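Local coordinates for protein putative beta-glucosidase (Bifidobacterium adolescentis, PDB 5WAB) that acts as a glycoside hydrolase family 3 beta-glucosidase, cleaving terminal glucosidic bonds, and may also release arabinopyranose from a ginsenoside, at residues V336-Y346 and M359-A367. Numbering follows the deposited sequence.
Sequences VIGEFARTPRY and MTSFLDTLA
Ser361 O, of the N-cap residue of helix 362-368, is gripped twice by Thr365, OG1 at 2.6 Å and the backbone N at 2.9 Å, from opposite faces of the carbonyl plane, while Ser361 CB packs against Ala341 O. A chi1 of 68° sets Ser361 OG between the backbone N and the carbonyl carbon, where it accepts from Asp364 N at 3.2 Å. Across the contact, Ala341 O accepts from Leu363 N at 3.3 Å, with the donor tilted 30° from the carbonyl plane. Leu363 spreads its two methyls: CD1 lies 3.5 Å from Arg342 CB, CD2 meets Val336 CG1 at 3.7 Å, and CG rests against Ala341 CB. An alanine here removes CG and both methyls and would probably open a gap between the helix and Val336, Ala341 and Arg342, though Phe362 and Leu366 would still touch Val336. On the other flank, Met359 SD sits 3.5 Å from Pro344 CG and makes an oblique Met-aromatic contact with Tyr346, 5.2 Å from the ring centroid. In the GH3 C-terminal domain, adjacent parallel strands 334-337 and 373-376 form a beta-alpha-beta crossover through this helix. Two first-turn N-H groups, of Leu363 and Asp364, are thus satisfied by a carbonyl of the turn after strand 334-337 and by the serine, flanked by apolar packing.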
loop_
_atom_site.group_PDB
_atom_site.type_symbol
_atom_site.label_atom_id
_atom_site.label_comp_id
_atom_site.label_asym_id
_atom_site.label_seq_id
_atom_site.Cartn_x
_atom_site.Cartn_y
_atom_site.Cartn_z
ATOM N N VAL A 336 -22.380 -3.095 -23.307
ATOM C CA VAL A 336 -21.844 -3.167 -21.958
ATOM C C VAL A 336 -22.424 -4.412 -21.302
ATOM O O VAL A 336 -23.649 -4.567 -21.215
ATOM C CB VAL A 336 -22.162 -1.896 -21.156
ATOM C CG1 VAL A 336 -21.695 -2.052 -19.721
ATOM C CG2 VAL A 336 -21.509 -0.682 -21.805
ATOM N N ILE A 337 -21.545 -5.316 -20.869
ATOM C CA ILE A 337 -21.934 -6.596 -20.288
ATOM C C ILE A 337 -21.241 -6.764 -18.943
ATOM O O ILE A 337 -20.053 -6.459 -18.803
ATOM C CB ILE A 337 -21.601 -7.780 -21.224
ATOM C CG1 ILE A 337 -22.306 -7.621 -22.571
ATOM C CG2 ILE A 337 -21.999 -9.105 -20.593
ATOM C CD1 ILE A 337 -22.001 -8.734 -23.532
ATOM N N GLY A 338 -21.986 -7.254 -17.957
ATOM C CA GLY A 338 -21.420 -7.485 -16.630
ATOM C C GLY A 338 -22.135 -6.636 -15.600
ATOM O O GLY A 338 -22.254 -5.417 -15.731
ATOM N N GLU A 339 -22.616 -7.303 -14.545
ATOM C CA GLU A 339 -23.383 -6.632 -13.501
ATOM C C GLU A 339 -22.564 -5.569 -12.775
ATOM O O GLU A 339 -23.141 -4.675 -12.147
ATOM C CB GLU A 339 -23.923 -7.671 -12.512
ATOM C CG GLU A 339 -24.859 -7.128 -11.442
ATOM C CD GLU A 339 -26.056 -6.413 -12.030
ATOM O OE1 GLU A 339 -26.569 -6.872 -13.073
ATOM O OE2 GLU A 339 -26.490 -5.397 -11.447
ATOM N N PHE A 340 -21.232 -5.656 -12.829
ATOM C CA PHE A 340 -20.397 -4.637 -12.203
ATOM C C PHE A 340 -20.642 -3.259 -12.808
ATOM O O PHE A 340 -20.415 -2.241 -12.145
ATOM C CB PHE A 340 -18.917 -5.001 -12.341
ATOM C CG PHE A 340 -18.513 -6.233 -11.580
ATOM C CD1 PHE A 340 -18.379 -6.199 -10.202
ATOM C CD2 PHE A 340 -18.246 -7.417 -12.242
ATOM C CE1 PHE A 340 -17.997 -7.331 -9.498
ATOM C CE2 PHE A 340 -17.864 -8.549 -11.545
ATOM C CZ PHE A 340 -17.742 -8.506 -10.171
ATOM N N ALA A 341 -21.096 -3.205 -14.062
ATOM C CA ALA A 341 -21.349 -1.916 -14.695
ATOM C C ALA A 341 -22.580 -1.229 -14.125
ATOM O O ALA A 341 -22.658 0.005 -14.139
ATOM C CB ALA A 341 -21.497 -2.097 -16.202
ATOM N N ARG A 342 -23.552 -1.996 -13.637
ATOM C CA ARG A 342 -24.732 -1.424 -13.000
ATOM C C ARG A 342 -24.635 -1.406 -11.482
ATOM O O ARG A 342 -25.050 -0.428 -10.853
ATOM C CB ARG A 342 -25.992 -2.166 -13.451
ATOM C CG ARG A 342 -27.272 -1.617 -12.855
ATOM C CD ARG A 342 -28.479 -2.346 -13.398
ATOM N NE ARG A 342 -28.323 -3.792 -13.381
ATOM C CZ ARG A 342 -29.265 -4.633 -13.792
ATOM N NH1 ARG A 342 -30.418 -4.156 -14.241
ATOM N NH2 ARG A 342 -29.061 -5.942 -13.753
ATOM N N THR A 343 -24.089 -2.461 -10.874
ATOM C CA THR A 343 -23.877 -2.520 -9.431
ATOM C C THR A 343 -22.376 -2.534 -9.185
ATOM O O THR A 343 -21.760 -3.607 -9.126
ATOM C CB THR A 343 -24.537 -3.755 -8.814
ATOM O OG1 THR A 343 -25.895 -3.848 -9.262
ATOM C CG2 THR A 343 -24.504 -3.666 -7.292
ATOM N N PRO A 344 -21.739 -1.374 -9.050
ATOM C CA PRO A 344 -20.275 -1.341 -9.020
ATOM C C PRO A 344 -19.715 -1.879 -7.716
ATOM O O PRO A 344 -20.311 -1.740 -6.646
ATOM C CB PRO A 344 -19.954 0.150 -9.182
ATOM C CG PRO A 344 -21.148 0.837 -8.627
ATOM C CD PRO A 344 -22.325 -0.025 -8.995
ATOM N N ARG A 345 -18.549 -2.508 -7.823
ATOM C CA ARG A 345 -17.730 -2.866 -6.674
ATOM C C ARG A 345 -16.547 -1.908 -6.639
ATOM O O ARG A 345 -15.671 -1.962 -7.509
ATOM C CB ARG A 345 -17.269 -4.320 -6.728
ATOM C CG ARG A 345 -16.310 -4.639 -5.599
ATOM C CD ARG A 345 -16.387 -6.077 -5.140
ATOM N NE ARG A 345 -15.620 -6.265 -3.913
ATOM C CZ ARG A 345 -14.298 -6.405 -3.870
ATOM N NH1 ARG A 345 -13.588 -6.378 -4.988
ATOM N NH2 ARG A 345 -13.683 -6.566 -2.709
ATOM N N TYR A 346 -16.521 -1.038 -5.629
ATOM C CA TYR A 346 -15.563 0.054 -5.581
ATOM C C TYR A 346 -14.855 0.218 -4.245
ATOM O O TYR A 346 -14.038 1.135 -4.118
ATOM C CB TYR A 346 -16.258 1.377 -5.928
ATOM C CG TYR A 346 -17.332 1.769 -4.935
ATOM C CD1 TYR A 346 -18.608 1.222 -5.015
ATOM C CD2 TYR A 346 -17.076 2.681 -3.917
ATOM C CE1 TYR A 346 -19.598 1.569 -4.116
ATOM C CE2 TYR A 346 -18.066 3.035 -3.009
ATOM C CZ TYR A 346 -19.322 2.473 -3.117
ATOM O OH TYR A 346 -20.313 2.814 -2.225
ATOM N N MET A 359 -22.168 8.728 -5.834
ATOM C CA MET A 359 -21.600 7.636 -6.608
ATOM C C MET A 359 -22.460 7.429 -7.845
ATOM O O MET A 359 -23.681 7.290 -7.738
ATOM C CB MET A 359 -21.521 6.353 -5.775
ATOM C CG MET A 359 -20.712 5.245 -6.421
ATOM S SD MET A 359 -21.692 4.101 -7.399
ATOM C CE MET A 359 -22.834 3.482 -6.164
ATOM N N THR A 360 -21.818 7.395 -9.011
ATOM C CA THR A 360 -22.494 7.169 -10.284
ATOM C C THR A 360 -21.832 5.997 -10.989
ATOM O O THR A 360 -20.625 6.024 -11.252
ATOM C CB THR A 360 -22.457 8.423 -11.168
ATOM O OG1 THR A 360 -23.131 9.503 -10.507
ATOM C CG2 THR A 360 -23.132 8.157 -12.509
ATOM N N SER A 361 -22.623 4.977 -11.303
ATOM C CA SER A 361 -22.088 3.784 -11.932
ATOM C C SER A 361 -21.602 4.090 -13.347
ATOM O O SER A 361 -21.806 5.179 -13.890
ATOM C CB SER A 361 -23.145 2.684 -11.961
ATOM O OG SER A 361 -24.202 3.031 -12.838
ATOM N N PHE A 362 -20.960 3.093 -13.951
ATOM C CA PHE A 362 -20.484 3.252 -15.319
ATOM C C PHE A 362 -21.652 3.400 -16.283
ATOM O O PHE A 362 -21.586 4.194 -17.230
ATOM C CB PHE A 362 -19.603 2.066 -15.711
ATOM C CG PHE A 362 -18.949 2.213 -17.055
ATOM C CD1 PHE A 362 -17.894 3.095 -17.234
ATOM C CD2 PHE A 362 -19.391 1.471 -18.142
ATOM C CE1 PHE A 362 -17.288 3.233 -18.467
ATOM C CE2 PHE A 362 -18.787 1.607 -19.383
ATOM C CZ PHE A 362 -17.733 2.490 -19.544
ATOM N N LEU A 363 -22.738 2.657 -16.044
ATOM C CA LEU A 363 -23.920 2.760 -16.893
ATOM C C LEU A 363 -24.539 4.151 -16.813
ATOM O O LEU A 363 -24.790 4.793 -17.842
ATOM C CB LEU A 363 -24.947 1.695 -16.501
ATOM C CG LEU A 363 -24.677 0.258 -16.956
ATOM C CD1 LEU A 363 -25.867 -0.621 -16.621
ATOM C CD2 LEU A 363 -24.363 0.200 -18.446
ATOM N N ASP A 364 -24.804 4.630 -15.596
ATOM C CA ASP A 364 -25.353 5.972 -15.445
ATOM C C ASP A 364 -24.393 7.035 -15.958
ATOM O O ASP A 364 -24.830 8.118 -16.363
ATOM C CB ASP A 364 -25.717 6.232 -13.985
ATOM C CG ASP A 364 -26.872 5.377 -13.517
ATOM O OD1 ASP A 364 -27.623 4.878 -14.380
ATOM O OD2 ASP A 364 -27.030 5.202 -12.291
ATOM N N THR A 365 -23.089 6.750 -15.968
ATOM C CA THR A 365 -22.144 7.722 -16.508
ATOM C C THR A 365 -22.291 7.828 -18.019
ATOM O O THR A 365 -22.363 8.932 -18.570
ATOM C CB THR A 365 -20.707 7.349 -16.132
ATOM O OG1 THR A 365 -20.557 7.365 -14.706
ATOM C CG2 THR A 365 -19.728 8.344 -16.732
ATOM N N LEU A 366 -22.367 6.688 -18.706
ATOM C CA LEU A 366 -22.566 6.725 -20.151
ATOM C C LEU A 366 -23.925 7.314 -20.501
ATOM O O LEU A 366 -24.052 8.050 -21.487
ATOM C CB LEU A 366 -22.415 5.329 -20.745
ATOM C CG LEU A 366 -21.016 4.723 -20.633
ATOM C CD1 LEU A 366 -20.913 3.495 -21.514
ATOM C CD2 LEU A 366 -19.940 5.745 -20.977
ATOM N N ALA A 367 -24.955 6.993 -19.715
ATOM C CA ALA A 367 -26.280 7.556 -19.960
ATOM C C ALA A 367 -26.270 9.075 -19.826
ATOM O O ALA A 367 -26.771 9.791 -20.699
ATOM C CB ALA A 367 -27.295 6.935 -19.001
#